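Local atomic coordinates of orotidine 5'-phosphate decarboxylase (Pyrococcus horikoshii, PDB entry 2CZ5), a protein that probably catalyses the decarboxylation of orotidine 5'-monophosphate to UMP, the last step of de novo UMP biosynthesis. Residues L4-Y9 with W32-G37; I25-V30 with G51-A56; H85-R90 with E115-L120; I102-E107 with I131-V136; E144-I149 with V175-D180. All blocks are in the same frame, centred on the assembly; numbering follows the deposited sequence.

Interaction 1 (L4-Y9 with W32-G37)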
# COMPACT_ATOMS: atom_id res chain seq x y z
N LEU A 4 2.51 -9.32 -17.32
CA LEU A 4 3.30 -8.08 -17.55
C LEU A 4 3.14 -7.06 -16.42
O LEU A 4 2.05 -6.53 -16.20
CB LEU A 4 2.88 -7.43 -18.88
CG LEU A 4 3.53 -6.07 -19.22
CD1 LEU A 4 5.03 -6.26 -19.40
CD2 LEU A 4 2.92 -5.49 -20.49
N ALA A 5 4.23 -6.81 -15.69
CA ALA A 5 4.17 -5.84 -14.61
C ALA A 5 4.45 -4.51 -15.30
O ALA A 5 5.61 -4.17 -15.53
CB ALA A 5 5.23 -6.14 -13.56
N LEU A 6 3.39 -3.79 -15.66
CA LEU A 6 3.52 -2.51 -16.38
C LEU A 6 3.78 -1.34 -15.47
O LEU A 6 2.91 -0.47 -15.31
CB LEU A 6 2.26 -2.23 -17.19
CG LEU A 6 2.34 -2.28 -18.71
CD1 LEU A 6 1.03 -1.72 -19.24
CD2 LEU A 6 3.54 -1.50 -19.25
N ASP A 7 4.97 -1.29 -14.91
CA ASP A 7 5.26 -0.22 -13.98
C ASP A 7 5.90 1.00 -14.60
O ASP A 7 7.10 1.23 -14.44
CB ASP A 7 6.10 -0.76 -12.83
CG ASP A 7 5.41 -1.92 -12.11
OD1 ASP A 7 4.17 -1.86 -11.93
OD2 ASP A 7 6.12 -2.87 -11.72
N VAL A 8 5.07 1.75 -15.34
CA VAL A 8 5.47 3.00 -15.97
C VAL A 8 4.38 3.99 -15.55
O VAL A 8 3.31 3.59 -15.10
CB VAL A 8 5.52 2.89 -17.53
CG1 VAL A 8 6.56 1.85 -17.94
CG2 VAL A 8 4.15 2.55 -18.08
N TYR A 9 4.66 5.29 -15.68
CA TYR A 9 3.70 6.32 -15.29
C TYR A 9 2.70 6.73 -16.36
O TYR A 9 1.52 6.96 -16.08
CB TYR A 9 4.42 7.61 -14.89
CG TYR A 9 5.34 7.52 -13.71
CD1 TYR A 9 4.90 7.00 -12.50
CD2 TYR A 9 6.64 8.02 -13.79
CE1 TYR A 9 5.73 6.97 -11.39
CE2 TYR A 9 7.48 8.00 -12.69
CZ TYR A 9 7.02 7.48 -11.48
OH TYR A 9 7.85 7.47 -10.39
N TRP A 32 0.50 0.92 -8.33
CA TRP A 32 0.23 2.33 -8.06
C TRP A 32 0.94 3.32 -9.00
O TRP A 32 0.41 4.39 -9.26
CB TRP A 32 0.53 2.65 -6.58
CG TRP A 32 -0.35 1.91 -5.58
CD1 TRP A 32 0.07 1.00 -4.65
CD2 TRP A 32 -1.76 2.08 -5.37
NE1 TRP A 32 -1.00 0.59 -3.87
CE2 TRP A 32 -2.13 1.23 -4.29
CE3 TRP A 32 -2.76 2.86 -5.98
CZ2 TRP A 32 -3.44 1.14 -3.82
CZ3 TRP A 32 -4.07 2.77 -5.51
CH2 TRP A 32 -4.40 1.92 -4.44
N PRO A 33 2.13 2.98 -9.52
CA PRO A 33 2.77 3.96 -10.41
C PRO A 33 1.91 4.35 -11.61
O PRO A 33 1.74 5.52 -11.93
CB PRO A 33 4.04 3.25 -10.86
CG PRO A 33 4.40 2.46 -9.66
CD PRO A 33 3.06 1.87 -9.24
N LEU A 34 1.34 3.35 -12.27
CA LEU A 34 0.52 3.61 -13.44
C LEU A 34 -0.84 4.19 -13.09
O LEU A 34 -1.38 5.02 -13.84
CB LEU A 34 0.36 2.34 -14.27
CG LEU A 34 -0.43 2.43 -15.59
CD1 LEU A 34 0.22 3.45 -16.57
CD2 LEU A 34 -0.48 1.05 -16.21
N ILE A 35 -1.41 3.77 -11.96
CA ILE A 35 -2.71 4.31 -11.58
C ILE A 35 -2.52 5.80 -11.23
O ILE A 35 -3.37 6.62 -11.57
CB ILE A 35 -3.31 3.55 -10.39
CG1 ILE A 35 -3.83 2.19 -10.88
CG2 ILE A 35 -4.44 4.38 -9.75
CD1 ILE A 35 -4.13 1.20 -9.75
N LEU A 36 -1.42 6.12 -10.57
CA LEU A 36 -1.11 7.51 -10.20
C LEU A 36 -0.84 8.40 -11.42
O LEU A 36 -1.33 9.53 -11.50
CB LEU A 36 0.11 7.55 -9.28
CG LEU A 36 -0.01 7.27 -7.78
CD1 LEU A 36 1.38 7.09 -7.20
CD2 LEU A 36 -0.73 8.42 -7.08
N GLY A 37 -0.05 7.89 -12.35
CA GLY A 37 0.29 8.67 -13.53
C GLY A 37 -0.81 8.81 -14.56
O GLY A 37 -0.87 9.82 -15.24

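Interaction 2 (I25-V30 with G51-A56)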
# COMPACT_ATOMS: atom_id res chain seq x y z
N ILE A 25 1.54 -12.55 -23.72
CA ILE A 25 1.26 -12.50 -22.30
C ILE A 25 -0.13 -13.00 -21.96
O ILE A 25 -1.00 -13.09 -22.82
CB ILE A 25 1.42 -11.08 -21.74
CG1 ILE A 25 0.32 -10.16 -22.29
CG2 ILE A 25 2.79 -10.55 -22.08
CD1 ILE A 25 0.26 -8.79 -21.63
N SER A 26 -0.34 -13.32 -20.69
CA SER A 26 -1.63 -13.80 -20.24
C SER A 26 -2.43 -12.73 -19.50
O SER A 26 -3.65 -12.66 -19.65
CB SER A 26 -1.45 -15.02 -19.34
OG SER A 26 -1.02 -16.14 -20.10
N MET A 27 -1.75 -11.91 -18.70
CA MET A 27 -2.43 -10.86 -17.95
C MET A 27 -1.52 -9.65 -17.85
O MET A 27 -0.32 -9.77 -18.09
CB MET A 27 -2.74 -11.32 -16.53
CG MET A 27 -3.58 -12.58 -16.41
SD MET A 27 -4.12 -12.75 -14.70
CE MET A 27 -4.80 -14.47 -14.73
N ILE A 28 -2.10 -8.51 -17.49
CA ILE A 28 -1.33 -7.28 -17.30
C ILE A 28 -1.51 -6.91 -15.83
O ILE A 28 -2.64 -6.91 -15.33
CB ILE A 28 -1.85 -6.14 -18.16
CG1 ILE A 28 -1.66 -6.46 -19.65
CG2 ILE A 28 -1.12 -4.84 -17.79
CD1 ILE A 28 -2.45 -5.55 -20.57
N LYS A 29 -0.42 -6.62 -15.14
CA LYS A 29 -0.48 -6.25 -13.73
C LYS A 29 -0.18 -4.76 -13.60
O LYS A 29 0.88 -4.28 -14.00
CB LYS A 29 0.54 -7.06 -12.93
CG LYS A 29 0.48 -6.85 -11.43
CD LYS A 29 1.39 -7.86 -10.68
CE LYS A 29 2.89 -7.61 -10.90
NZ LYS A 29 3.36 -6.30 -10.33
N VAL A 30 -1.14 -4.04 -13.02
CA VAL A 30 -1.05 -2.59 -12.83
C VAL A 30 -0.79 -2.33 -11.35
O VAL A 30 -1.43 -2.94 -10.47
CB VAL A 30 -2.38 -1.89 -13.27
CG1 VAL A 30 -2.28 -0.39 -13.04
CG2 VAL A 30 -2.67 -2.19 -14.74
N GLY A 51 -7.76 -6.90 -24.26
CA GLY A 51 -8.63 -8.03 -24.01
C GLY A 51 -8.09 -9.09 -23.05
O GLY A 51 -8.62 -10.20 -22.99
N VAL A 52 -7.03 -8.79 -22.31
CA VAL A 52 -6.52 -9.78 -21.35
C VAL A 52 -6.96 -9.32 -19.96
O VAL A 52 -7.40 -8.18 -19.79
CB VAL A 52 -4.97 -9.94 -21.39
CG1 VAL A 52 -4.53 -10.29 -22.81
CG2 VAL A 52 -4.28 -8.69 -20.89
N GLU A 53 -6.86 -10.20 -18.97
CA GLU A 53 -7.27 -9.85 -17.61
C GLU A 53 -6.28 -8.95 -16.91
O GLU A 53 -5.08 -8.98 -17.21
CB GLU A 53 -7.50 -11.11 -16.80
CG GLU A 53 -8.61 -11.96 -17.36
CD GLU A 53 -9.07 -13.01 -16.38
OE1 GLU A 53 -10.30 -13.09 -16.13
OE2 GLU A 53 -8.21 -13.74 -15.85
N ILE A 54 -6.78 -8.14 -15.98
CA ILE A 54 -5.94 -7.19 -15.25
C ILE A 54 -5.81 -7.50 -13.76
O ILE A 54 -6.82 -7.64 -13.07
CB ILE A 54 -6.50 -5.74 -15.32
CG1 ILE A 54 -6.77 -5.31 -16.76
CG2 ILE A 54 -5.55 -4.79 -14.62
CD1 ILE A 54 -5.58 -5.34 -17.68
N ILE A 55 -4.58 -7.58 -13.27
CA ILE A 55 -4.35 -7.78 -11.84
C ILE A 55 -3.97 -6.41 -11.29
O ILE A 55 -3.11 -5.74 -11.85
CB ILE A 55 -3.14 -8.71 -11.57
CG1 ILE A 55 -3.41 -10.12 -12.12
CG2 ILE A 55 -2.86 -8.76 -10.07
CD1 ILE A 55 -2.18 -11.04 -12.03
N ALA A 56 -4.62 -5.98 -10.21
CA ALA A 56 -4.26 -4.70 -9.59
C ALA A 56 -3.31 -5.04 -8.44
O ALA A 56 -3.74 -5.53 -7.38
CB ALA A 56 -5.52 -3.98 -9.05
O HOH W 1 -6.40 -12.66 -19.82

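Interaction 3 (H85-R90 with E115-L120)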
# COMPACT_ATOMS: atom_id res chain seq x y z
N HIS A 85 -1.67 -8.04 1.00
CA HIS A 85 -0.65 -8.61 1.89
C HIS A 85 -1.35 -9.50 2.91
O HIS A 85 -2.47 -9.20 3.33
CB HIS A 85 0.09 -7.52 2.64
CG HIS A 85 1.35 -7.07 1.99
ND1 HIS A 85 2.46 -7.88 1.87
CD2 HIS A 85 1.71 -5.87 1.47
CE1 HIS A 85 3.45 -7.20 1.31
NE2 HIS A 85 3.02 -5.97 1.07
N THR A 86 -0.70 -10.58 3.32
CA THR A 86 -1.29 -11.47 4.33
C THR A 86 -0.99 -10.90 5.73
O THR A 86 -1.77 -11.09 6.66
CB THR A 86 -0.68 -12.88 4.25
OG1 THR A 86 -0.79 -13.38 2.90
CG2 THR A 86 -1.39 -13.82 5.19
N PHE A 87 0.12 -10.17 5.83
CA PHE A 87 0.62 -9.59 7.06
C PHE A 87 -0.34 -8.76 7.91
O PHE A 87 -0.29 -8.80 9.14
CB PHE A 87 1.84 -8.73 6.73
CG PHE A 87 2.93 -8.79 7.75
CD1 PHE A 87 2.71 -8.36 9.06
CD2 PHE A 87 4.18 -9.28 7.41
CE1 PHE A 87 3.73 -8.43 10.02
CE2 PHE A 87 5.20 -9.35 8.36
CZ PHE A 87 4.97 -8.93 9.66
N VAL A 88 -1.24 -8.02 7.27
CA VAL A 88 -2.16 -7.17 8.02
C VAL A 88 -3.35 -7.91 8.65
O VAL A 88 -4.16 -7.31 9.37
CB VAL A 88 -2.60 -6.00 7.13
CG1 VAL A 88 -3.62 -5.12 7.83
CG2 VAL A 88 -1.36 -5.15 6.81
N GLY A 89 -3.46 -9.20 8.40
CA GLY A 89 -4.54 -9.95 9.04
C GLY A 89 -5.62 -10.51 8.15
O GLY A 89 -5.88 -10.01 7.06
N ARG A 90 -6.29 -11.54 8.65
CA ARG A 90 -7.33 -12.18 7.87
C ARG A 90 -8.52 -11.28 7.54
O ARG A 90 -9.02 -11.30 6.41
CB ARG A 90 -7.85 -13.43 8.60
CG ARG A 90 -8.94 -14.14 7.82
CD ARG A 90 -9.45 -15.39 8.53
NE ARG A 90 -10.44 -16.05 7.70
CZ ARG A 90 -11.31 -16.95 8.12
NH1 ARG A 90 -11.32 -17.34 9.40
NH2 ARG A 90 -12.18 -17.46 7.26
N GLU A 115 13.62 -9.71 6.92
CA GLU A 115 13.47 -9.22 8.28
C GLU A 115 12.17 -9.63 8.97
O GLU A 115 12.20 -10.05 10.13
CB GLU A 115 13.62 -7.70 8.30
CG GLU A 115 15.01 -7.25 7.80
CD GLU A 115 15.05 -5.80 7.35
OE1 GLU A 115 14.13 -5.04 7.69
OE2 GLU A 115 16.02 -5.43 6.65
N PHE A 116 11.05 -9.54 8.27
CA PHE A 116 9.77 -9.89 8.87
C PHE A 116 8.87 -10.78 8.05
O PHE A 116 8.24 -11.69 8.59
CB PHE A 116 8.98 -8.62 9.20
CG PHE A 116 9.71 -7.66 10.09
CD1 PHE A 116 10.25 -6.49 9.58
CD2 PHE A 116 9.86 -7.93 11.46
CE1 PHE A 116 10.94 -5.60 10.40
CE2 PHE A 116 10.54 -7.06 12.29
CZ PHE A 116 11.08 -5.88 11.76
N ILE A 117 8.78 -10.51 6.76
CA ILE A 117 7.90 -11.28 5.89
C ILE A 117 8.26 -12.75 5.72
O ILE A 117 7.45 -13.64 6.03
CB ILE A 117 7.81 -10.64 4.50
CG1 ILE A 117 7.18 -9.24 4.63
CG2 ILE A 117 6.99 -11.52 3.57
CD1 ILE A 117 7.09 -8.49 3.30
N ASN A 118 9.46 -13.02 5.23
CA ASN A 118 9.87 -14.39 4.97
C ASN A 118 9.86 -15.32 6.20
O ASN A 118 9.55 -16.50 6.07
CB ASN A 118 11.20 -14.36 4.21
CG ASN A 118 11.02 -13.76 2.81
OD1 ASN A 118 9.97 -13.18 2.51
ND2 ASN A 118 12.03 -13.88 1.96
N PRO A 119 10.19 -14.81 7.40
CA PRO A 119 10.16 -15.66 8.59
C PRO A 119 8.74 -16.21 8.86
O PRO A 119 8.59 -17.21 9.55
CB PRO A 119 10.57 -14.71 9.70
CG PRO A 119 11.61 -13.87 9.02
CD PRO A 119 11.03 -13.61 7.64
N LEU A 120 7.72 -15.55 8.30
CA LEU A 120 6.32 -15.95 8.50
C LEU A 120 5.70 -16.66 7.32
O LEU A 120 4.51 -16.96 7.32
CB LEU A 120 5.46 -14.72 8.83
CG LEU A 120 5.66 -14.09 10.22
CD1 LEU A 120 4.92 -12.74 10.33
CD2 LEU A 120 5.15 -15.06 11.27

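Interaction 4 (I102-E107 with I131-V136)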
# COMPACT_ATOMS: atom_id res chain seq x y z
N ILE A 102 -8.69 -12.50 -5.30
CA ILE A 102 -7.45 -11.99 -4.75
C ILE A 102 -6.24 -12.91 -4.90
O ILE A 102 -6.35 -14.12 -5.14
CB ILE A 102 -7.61 -11.72 -3.25
CG1 ILE A 102 -8.18 -12.97 -2.57
CG2 ILE A 102 -8.55 -10.54 -3.01
CD1 ILE A 102 -7.79 -13.08 -1.11
N ILE A 103 -5.08 -12.29 -4.75
CA ILE A 103 -3.81 -12.98 -4.79
C ILE A 103 -3.16 -12.50 -3.51
O ILE A 103 -3.17 -11.31 -3.21
CB ILE A 103 -2.98 -12.55 -6.01
CG1 ILE A 103 -3.61 -13.13 -7.28
CG2 ILE A 103 -1.54 -12.97 -5.82
CD1 ILE A 103 -3.24 -12.38 -8.55
N MET A 104 -2.59 -13.43 -2.75
CA MET A 104 -1.96 -13.10 -1.48
C MET A 104 -0.43 -13.12 -1.47
O MET A 104 0.19 -14.02 -2.03
CB MET A 104 -2.50 -14.05 -0.40
CG MET A 104 -3.94 -13.77 -0.00
SD MET A 104 -4.64 -15.12 1.06
CE MET A 104 -3.72 -14.89 2.53
N VAL A 105 0.17 -12.11 -0.85
CA VAL A 105 1.61 -12.08 -0.75
C VAL A 105 2.04 -12.96 0.43
O VAL A 105 1.66 -12.69 1.57
CB VAL A 105 2.13 -10.66 -0.49
CG1 VAL A 105 3.64 -10.67 -0.39
CG2 VAL A 105 1.65 -9.74 -1.59
N VAL A 106 2.81 -14.00 0.16
CA VAL A 106 3.25 -14.86 1.24
C VAL A 106 4.75 -14.81 1.45
O VAL A 106 5.24 -15.21 2.50
CB VAL A 106 2.80 -16.33 1.05
CG1 VAL A 106 1.29 -16.38 0.97
CG2 VAL A 106 3.43 -16.92 -0.19
N GLU A 107 5.48 -14.29 0.45
CA GLU A 107 6.94 -14.18 0.50
C GLU A 107 7.43 -13.14 -0.50
O GLU A 107 6.83 -12.95 -1.55
CB GLU A 107 7.58 -15.54 0.17
CG GLU A 107 9.08 -15.61 0.40
CD GLU A 107 9.61 -17.03 0.32
OE1 GLU A 107 8.90 -17.94 0.79
OE2 GLU A 107 10.72 -17.24 -0.21
N ILE A 131 -8.10 -19.46 3.45
CA ILE A 131 -8.85 -18.47 2.69
C ILE A 131 -9.18 -18.90 1.26
O ILE A 131 -10.26 -18.57 0.73
CB ILE A 131 -8.05 -17.14 2.60
CG1 ILE A 131 -7.82 -16.59 4.01
CG2 ILE A 131 -8.76 -16.14 1.70
CD1 ILE A 131 -9.07 -16.20 4.72
N GLU A 132 -8.24 -19.61 0.65
CA GLU A 132 -8.31 -20.08 -0.74
C GLU A 132 -8.43 -18.98 -1.78
O GLU A 132 -9.41 -18.87 -2.51
CB GLU A 132 -9.44 -21.11 -0.91
CG GLU A 132 -9.28 -22.29 0.02
CD GLU A 132 -10.22 -23.44 -0.31
OE1 GLU A 132 -10.06 -24.06 -1.38
OE2 GLU A 132 -11.12 -23.73 0.50
N PRO A 133 -7.42 -18.10 -1.84
CA PRO A 133 -7.46 -17.02 -2.82
C PRO A 133 -7.25 -17.62 -4.21
O PRO A 133 -7.01 -18.82 -4.35
CB PRO A 133 -6.27 -16.15 -2.41
CG PRO A 133 -5.27 -17.20 -1.97
CD PRO A 133 -6.14 -18.10 -1.10
N PHE A 134 -7.31 -16.78 -5.24
CA PHE A 134 -7.07 -17.28 -6.58
C PHE A 134 -5.62 -17.78 -6.66
O PHE A 134 -5.33 -18.80 -7.28
CB PHE A 134 -7.31 -16.17 -7.61
CG PHE A 134 -6.70 -16.46 -8.94
CD1 PHE A 134 -5.52 -15.83 -9.33
CD2 PHE A 134 -7.30 -17.37 -9.81
CE1 PHE A 134 -4.93 -16.11 -10.57
CE2 PHE A 134 -6.71 -17.66 -11.06
CZ PHE A 134 -5.53 -17.02 -11.43
N GLY A 135 -4.71 -17.05 -6.02
CA GLY A 135 -3.31 -17.46 -6.06
C GLY A 135 -2.49 -16.75 -5.00
O GLY A 135 -3.03 -15.96 -4.22
N VAL A 136 -1.20 -17.06 -4.95
CA VAL A 136 -0.30 -16.41 -4.01
C VAL A 136 0.92 -15.96 -4.77
O VAL A 136 1.24 -16.49 -5.84
CB VAL A 136 0.19 -17.35 -2.87
CG1 VAL A 136 -1.00 -17.89 -2.08
CG2 VAL A 136 1.05 -18.50 -3.45
O HOH W 2 -9.82 -15.03 -4.73

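Interaction 5 (E144-I149 with V175-D180)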
# COMPACT_ATOMS: atom_id res chain seq x y z
N GLU A 144 13.76 -23.13 -5.90
CA GLU A 144 13.72 -23.94 -4.69
C GLU A 144 12.53 -23.47 -3.86
O GLU A 144 11.77 -24.28 -3.32
CB GLU A 144 15.02 -23.77 -3.89
CG GLU A 144 15.40 -24.95 -3.00
CD GLU A 144 14.27 -25.42 -2.07
OE1 GLU A 144 13.31 -26.05 -2.56
OE2 GLU A 144 14.35 -25.15 -0.85
N ARG A 145 12.38 -22.16 -3.76
CA ARG A 145 11.29 -21.57 -3.00
C ARG A 145 9.93 -21.81 -3.63
O ARG A 145 8.94 -21.97 -2.93
CB ARG A 145 11.52 -20.06 -2.83
CG ARG A 145 12.74 -19.72 -2.00
CD ARG A 145 12.68 -20.45 -0.67
NE ARG A 145 11.53 -20.05 0.13
CZ ARG A 145 11.12 -20.69 1.21
NH1 ARG A 145 11.75 -21.77 1.63
NH2 ARG A 145 10.08 -20.24 1.90
N ILE A 146 9.86 -21.82 -4.96
CA ILE A 146 8.58 -22.05 -5.62
C ILE A 146 8.10 -23.47 -5.27
O ILE A 146 6.95 -23.66 -4.89
CB ILE A 146 8.71 -21.92 -7.17
CG1 ILE A 146 9.15 -20.49 -7.55
CG2 ILE A 146 7.38 -22.22 -7.84
CD1 ILE A 146 8.12 -19.42 -7.22
N GLY A 147 9.00 -24.45 -5.35
CA GLY A 147 8.63 -25.82 -5.03
C GLY A 147 8.32 -26.04 -3.56
O GLY A 147 7.50 -26.90 -3.19
N TYR A 148 9.00 -25.28 -2.70
CA TYR A 148 8.81 -25.36 -1.26
C TYR A 148 7.38 -24.94 -0.96
O TYR A 148 6.66 -25.59 -0.20
CB TYR A 148 9.78 -24.41 -0.56
CG TYR A 148 9.61 -24.36 0.94
CD1 TYR A 148 10.40 -25.15 1.78
CD2 TYR A 148 8.64 -23.54 1.52
CE1 TYR A 148 10.23 -25.12 3.17
CE2 TYR A 148 8.45 -23.51 2.90
CZ TYR A 148 9.25 -24.30 3.72
OH TYR A 148 9.05 -24.28 5.07
N ILE A 149 6.98 -23.85 -1.59
CA ILE A 149 5.63 -23.33 -1.41
C ILE A 149 4.60 -24.21 -2.11
O ILE A 149 3.53 -24.47 -1.57
CB ILE A 149 5.55 -21.89 -1.95
CG1 ILE A 149 6.39 -20.99 -1.04
CG2 ILE A 149 4.09 -21.44 -2.06
CD1 ILE A 149 6.50 -19.55 -1.46
N VAL A 175 8.54 -22.33 -13.68
CA VAL A 175 7.28 -22.94 -14.07
C VAL A 175 7.32 -24.43 -13.74
O VAL A 175 6.35 -24.99 -13.22
CB VAL A 175 7.03 -22.79 -15.59
CG1 VAL A 175 5.89 -23.69 -16.01
CG2 VAL A 175 6.71 -21.35 -15.93
N LYS A 176 8.44 -25.05 -14.06
CA LYS A 176 8.63 -26.47 -13.81
C LYS A 176 8.50 -26.73 -12.31
O LYS A 176 7.89 -27.71 -11.89
CB LYS A 176 10.00 -26.91 -14.34
CG LYS A 176 10.41 -28.31 -13.95
CD LYS A 176 9.42 -29.37 -14.42
CE LYS A 176 9.67 -30.69 -13.70
NZ LYS A 176 11.12 -31.07 -13.71
N ALA A 177 9.06 -25.82 -11.50
CA ALA A 177 9.01 -25.93 -10.05
C ALA A 177 7.60 -25.70 -9.48
O ALA A 177 7.37 -25.91 -8.28
CB ALA A 177 9.99 -24.94 -9.43
N GLY A 178 6.66 -25.27 -10.32
CA GLY A 178 5.31 -25.03 -9.84
C GLY A 178 4.71 -23.64 -10.01
O GLY A 178 3.66 -23.35 -9.46
N ALA A 179 5.37 -22.77 -10.76
CA ALA A 179 4.82 -21.43 -10.96
C ALA A 179 3.81 -21.47 -12.12
O ALA A 179 4.13 -21.92 -13.22
CB ALA A 179 5.95 -20.43 -11.27
N ASP A 180 2.58 -21.04 -11.87
CA ASP A 180 1.59 -21.02 -12.94
C ASP A 180 1.82 -19.81 -13.82
O ASP A 180 1.63 -19.87 -15.04
CB ASP A 180 0.18 -20.96 -12.37
CG ASP A 180 -0.19 -22.20 -11.60
OD1 ASP A 180 -0.12 -22.18 -10.35
OD2 ASP A 180 -0.53 -23.21 -12.25

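Interaction 1 (L4-Y9 with W32-G37)
Leu6 opens the contact with its methyl CD1 against CD2 of Leu34, 4.4 Å apart, while its carbonyl O also borders that methyl. Inverse gamma turns centred on Leu6 and Asp7 then carry the chain off the strand. Val8 points its CB away from helix 32-37, though CG2 still touches Leu34 CD1, and meets the helix mainly through its carbonyl: Val8 O lies 3.2 Å from Leu34 CA and 3.4 Å from Leu34 CD1. The angle at Leu34 N is too poor for a hydrogen bond, so these are carbon contacts. Leu34 reaches along the loop because CG stands opposite its own N (chi1 -178°), which sends both methyls toward residues 6 to 9. Replacing it with alanine would probably leave Leu6 CD1 and Val8 CG2 without this apolar partner on the helix and open a gap between loop and helix. Tyr9 sets its ring edge at Pro33 O, in plane, with Tyr9 CD1 3.5 Å away; its OH bonds to Leu69 O of the second subunit. Tyr9 O comes within 3.3 Å of Gly37 CA, where any side-chain carbon would clash. This is the loop after the first strand of a TIM barrel, seated on helix 32-38, and it carries Asp7 of the substrate site.

Interaction 2 (I25-V30 with G51-A56)
Three backbone hydrogen bonds join Ile28 and Val30 to Glu53 and Ile55 in parallel strands inclined at 26°. Ile28 uses both its groups: its N gives a hydrogen to Glu53 O (3.0 Å) and its O receives one from Ile55 N (2.9 Å). Val30 N then gives one to Ile55 O (2.9 Å). Near Ser26 and Glu53 a water bridges instead, giving to Ser26 O and accepting from Glu53 N.

Side chains match the alternation. On one face Met27, extended beyond CG, runs beside Glu53 in the same direction and lays SD 3.7 Å from Ile55 CD1, while Lys29 CG rests against Ile55 CB. On the other, Val30 CG2 touches Ile54 CG2 at 3.9 Å. The side chain of Ile28 crosses that of Val52 at about a right angle, Ile28 CD1 3.6 Å from Val52 CG2.

Farther out, Ile43, Leu46 and Thr50 of helix 42-50 cover the face of Ile28, Val30 and Ile54. Tyr81 OH bonds to Glu53 OE2. Lys29 bends at chi3 and chi4 (69° and 65°), which carries NZ away from Ile55 to a salt bridge with Asp57 and a hydrogen bond with citrate, probably from the crystallisation liquor.

The chemistry is thus divided: backbone bonds fix the register, Ile28, Val30 and Ile54 make an apolar face, Met27 and Ile55 pack beside polar Glu53 and Lys29, and substrate-binding Lys29 turns NZ to Asp57, itself substrate-binding.

Interaction 3 (H85-R90 with E115-L120)
Phe87 adopts chi1 -142°, off the staggered positions, and this swings its ring out from the turn toward Phe116, Ile117 and Leu120. Ile117 has CG1 beside its own N (chi1 -63°), which brings that carbon 4.1 Å from Phe87 CD2. The ring presents its rim to the opposite backbone: Phe116 O and Ile117 N lie at its edge, near its plane, with Phe116 O 3.8 Å from Phe87 CE2. Phe116 CB adds a contact at 3.9 Å from Phe87 CE2, and Leu120 approaches at about a right angle, its CD1 3.9 Å from Phe87 CZ.

The backbone of Phe87 lies in a type I turn from Thr86 to Gly89, just ahead of helix 90-97. These are the loops after strands 81-85 and 101-105 of the TIM barrel, at the dimer interface, and the His85 side chain is about 4 Å from that of Lys59. Phe87 stacks with Phe87 of the second subunit, and His85 NE2 bonds to Ala61 O of that subunit. Cutting Phe87 down to a serine would probably leave Phe116 CB and Leu120 CD1 facing a gap and would remove one half of the stack across the dimer. With no hydrogen bond between the two loops, cohesion here rests on apolar carbon contacts and on the second subunit.

Interaction 4 (I102-E107 with I131-V136)
The ring of Phe134 takes Ile103 CG1 at its edge, in plane, 3.9 Å from Phe134 CD1; the two side chains run alongside and point the same way. Tyr81 meets this ring with the planes at about 40°. The ring of Pro133 is touched at CG by Met104 SD, 3.7 Å away, Met104 crossing it at about a right angle, and at CB by Ile102 CD1, also 3.7 Å away. These residues link the helix to the second strand of a right-handed beta-alpha-beta unit of the TIM barrel, strand 101-105, helix 121-131, strand 135-137, whose two strands pair in parallel here.

An extended chi2 (170°) brings Met104 SD to Pro133 and near Ile131 CB at the end of the helix. Beyond the strand, Val106 CG1 packs on Val136 CG1. Gly135, opposite Ile103, has no side chain, and Ile103 CG2 comes up against its backbone. The pairing is carried by Met104 N to Gly135 O (3.0 Å) and by Ile102 O, which takes Phe134 N at 2.8 Å through a bent bond (132° at the hydrogen) and Gly135 N through a weak one. A water accepts from Ile102 N at 2.8 Å and, weakly, from Phe134 N at 3.1 Å.

Interaction 5 (E144-I149 with V175-D180)
Ile146 carries the contact from helix 144-149, and its CB already meets the other segment, 4.0 Å from Ala177 CB. The next atom out, CG2, does most of the touching. It stands opposite the backbone N of Ile146 because CG1 occupies the place beside that N (chi1 -62°), and this drives CG2 into the bend after helix 170-176, at Ala177 to Ala179. There Ile146 CG2 lies 3.6 Å from Ala179 N and also touches Ala177 O, the carbonyl carbon of Gly178 and the methyl of Ala179, so that a methyl is laid on a turn of backbone. The other branch turns aside at chi2 (-66°), and its tip, CD1, makes no close contact with segment 175-180. The side chain of Ile146 also touches Ala161 of strand 158-161, so it fills the angle between that strand and the chain bend.

Beside it, Gly147 brings CA to 3.5 Å from Ala177 O, a CA-H...O contact with 127° at the hydrogen. No hydrogen bond crosses the contact. The partner surface owes its shape to Gly178, whose positive phi ends the helix; Gly178 N bonds back to Val175 O, 2.9 Å away, and a side chain at this residue would be jammed against Ala177 O.

Such a C-terminal Schellman motif, packed against the preceding helix, 143-152, belongs to the outer helical layer of the TIM barrel, at the turn that leads into strand 181-184.

How the interactions relate
Interactions 1, 2 and 4 reach the same barrel sheet. Interactions 1 and 2, centres 12 Å apart, meet along the neighbouring strands 2-5 and 27-31, with Leu4 O 2.7 Å from Lys29 N. Interaction 2 meets interaction 4 across the barrel interior, where Ile55 CD1 is 3.9 Å from Ile103 CD1. Interaction 4 in turn touches interaction 3 through Thr86 OG1 and Val105 O (2.9 Å), and interaction 5 through a salt bridge, Glu107 OE1 to Arg145 NH2 (2.8 Å). Toward the active site, Asp7 and Lys29 have side chains about 5 Å apart, and the side chain of His85 in interaction 3 lies about 4 Å from that of the proton donor Lys59. Interactions 1 and 3 also border the second subunit.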